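Local coordinates for protein afamin (Homo sapiens, PDB 6FAK) that carries hydrophobic molecules in body fluids, binding vitamin E and keeping lipidated Wnt proteins soluble and active, at residues 429-432 with 433-437. Sequence-based numbering, arbitrary orientation.
Sequences LGEK and MVTAF
The carbonyl oxygen of E431 is gripped twice by T435, one turn further along the helix. T435 N lies 3.1 Å from E431 O, while T435 OG1 donates from above the carbonyl plane, 38° out of it and 2.9 Å from E431 O. With OG1 beside its own backbone N (chi1 -63°), the hydroxyl folds back onto the preceding turn. V434 CG1 packs against the same oxygen, 3.3 Å from E431 O, brought there by a chi1 of 81° that sets this methyl between backbone N and carbonyl carbon. An alanine in place of T435 would probably leave E431 O with the backbone bond but without its second donor. Two further i to i+4 bonds continue the ladder: M433 N to L429 O at 2.8 Å, and V434 N to G430 O at 3.0 Å. In the conformer given, E431 OE1 forms a salt bridge with K403 of helix 376-417, and K432 reaches E460 of helix 446-462. L429 and M433 rest on the latter helix through V457 and F458. This is regular alpha-helix with a threonine hydroxyl bonded back to the i-4 carbonyl, within helix 423-440 of the third albumin domain's all-helical bundle.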
ATOM      1  N   LEU A 429      -6.855   8.637  -3.777  1.00 26.15           N
ATOM      2  CA  LEU A 429      -5.553   8.797  -4.429  1.00 25.86           C
ATOM      3  C   LEU A 429      -4.941  10.184  -4.232  1.00 25.90           C
ATOM      4  O   LEU A 429      -3.727  10.332  -4.035  1.00 25.39           O
ATOM      5  CB  LEU A 429      -5.690   8.487  -5.937  1.00 26.02           C
ATOM      6  CG  LEU A 429      -5.971   7.043  -6.276  1.00 26.54           C
ATOM      7  CD1 LEU A 429      -6.275   6.870  -7.778  1.00 27.11           C
ATOM      8  CD2 LEU A 429      -4.799   6.166  -5.925  1.00 26.78           C
ATOM      9  N   GLY A 430      -5.783  11.217  -4.311  1.00 26.06           N
ATOM     10  CA  GLY A 430      -5.363  12.553  -4.018  1.00 27.10           C
ATOM     11  C   GLY A 430      -4.871  12.731  -2.582  1.00 28.08           C
ATOM     12  O   GLY A 430      -3.817  13.359  -2.361  1.00 28.16           O
ATOM     13  N   GLU A 431      -5.612  12.199  -1.610  0.52 28.88           N
ATOM     14  CA  GLU A 431      -5.189  12.278  -0.201  0.52 30.58           C
ATOM     15  C   GLU A 431      -3.891  11.529   0.003  0.52 30.23           C
ATOM     16  O   GLU A 431      -2.964  12.066   0.603  0.52 30.95           O
ATOM     17  CB  GLU A 431      -6.254  11.762   0.797  0.52 32.02           C
ATOM     18  CG  GLU A 431      -7.020  12.870   1.522  0.52 34.26           C
ATOM     19  CD  GLU A 431      -6.179  13.700   2.510  0.52 35.05           C
ATOM     20  OE1 GLU A 431      -6.358  14.926   2.561  0.52 36.29           O
ATOM     21  OE2 GLU A 431      -5.350  13.145   3.251  0.52 36.93           O
ATOM     22  N   LYS A 432      -3.810  10.313  -0.523  1.00 30.34           N
ATOM     23  CA  LYS A 432      -2.573   9.560  -0.466  1.00 31.80           C
ATOM     24  C   LYS A 432      -1.405  10.293  -1.135  1.00 30.92           C
ATOM     25  O   LYS A 432      -0.298  10.320  -0.594  1.00 30.11           O
ATOM     26  CB  LYS A 432      -2.742   8.181  -1.084  1.00 34.59           C
ATOM     27  CG  LYS A 432      -3.581   7.285  -0.205  1.00 43.57           C
ATOM     28  CD  LYS A 432      -4.000   5.971  -0.868  1.00 48.88           C
ATOM     29  CE  LYS A 432      -5.113   5.286  -0.052  1.00 54.91           C
ATOM     30  NZ  LYS A 432      -5.788   4.158  -0.771  1.00 57.74           N
ATOM     31  N   MET A 433      -1.627  10.926  -2.279  1.00 29.90           N
ATOM     32  CA  MET A 433      -0.530  11.673  -2.902  1.00 30.32           C
ATOM     33  C   MET A 433      -0.026  12.814  -1.989  1.00 30.20           C
ATOM     34  O   MET A 433       1.172  12.958  -1.801  1.00 29.37           O
ATOM     35  CB  MET A 433      -0.926  12.195  -4.262  1.00 33.34           C
ATOM     36  CG  MET A 433       0.166  12.919  -5.010  1.00 37.99           C
ATOM     37  SD  MET A 433       1.576  11.849  -5.394  1.00 47.12           S
ATOM     38  CE  MET A 433       0.956  11.002  -6.830  1.00 50.03           C
ATOM     39  N   VAL A 434      -0.941  13.575  -1.382  1.00 29.65           N
ATOM     40  CA  VAL A 434      -0.542  14.746  -0.634  1.00 30.57           C
ATOM     41  C   VAL A 434       0.205  14.368   0.647  1.00 30.89           C
ATOM     42  O   VAL A 434       1.065  15.105   1.082  1.00 30.35           O
ATOM     43  CB  VAL A 434      -1.709  15.743  -0.456  1.00 31.16           C
ATOM     44  CG1 VAL A 434      -2.639  15.362   0.663  1.00 31.78           C
ATOM     45  CG2 VAL A 434      -1.153  17.126  -0.262  1.00 33.46           C
ATOM     46  N   THR A 435      -0.121  13.208   1.189  1.00 32.48           N
ATOM     47  CA  THR A 435       0.520  12.654   2.396  1.00 34.98           C
ATOM     48  C   THR A 435       2.010  12.404   2.263  1.00 33.59           C
ATOM     49  O   THR A 435       2.746  12.553   3.231  1.00 36.65           O
ATOM     50  CB  THR A 435      -0.244  11.405   2.837  1.00 37.71           C
ATOM     51  OG1 THR A 435      -1.557  11.842   3.165  1.00 40.34           O
ATOM     52  CG2 THR A 435       0.374  10.756   4.057  1.00 38.36           C
ATOM     53  N   ALA A 436       2.468  12.069   1.067  1.00 31.55           N
ATOM     54  CA  ALA A 436       3.881  12.034   0.785  1.00 31.48           C
ATOM     55  C   ALA A 436       4.545  13.367   1.140  1.00 32.35           C
ATOM     56  O   ALA A 436       5.655  13.382   1.704  1.00 33.09           O
ATOM     57  CB  ALA A 436       4.138  11.721  -0.667  1.00 30.54           C
ATOM     58  N   PHE A 437       3.897  14.469   0.809  1.00 30.96           N
ATOM     59  CA  PHE A 437       4.478  15.808   1.062  1.00 33.57           C
ATOM     60  C   PHE A 437       4.363  16.303   2.474  1.00 33.52           C
ATOM     61  O   PHE A 437       5.338  16.869   3.005  1.00 34.71           O
ATOM     62  CB  PHE A 437       3.931  16.818   0.062  1.00 35.35           C
ATOM     63  CG  PHE A 437       4.210  16.402  -1.319  1.00 36.12           C
ATOM     64  CD1 PHE A 437       5.444  16.602  -1.850  1.00 37.30           C
ATOM     65  CD2 PHE A 437       3.285  15.675  -2.033  1.00 37.34           C
ATOM     66  CE1 PHE A 437       5.747  16.143  -3.108  1.00 37.54           C
ATOM     67  CE2 PHE A 437       3.587  15.208  -3.291  1.00 38.14           C
ATOM     68  CZ  PHE A 437       4.831  15.431  -3.821  1.00 36.66           C
TER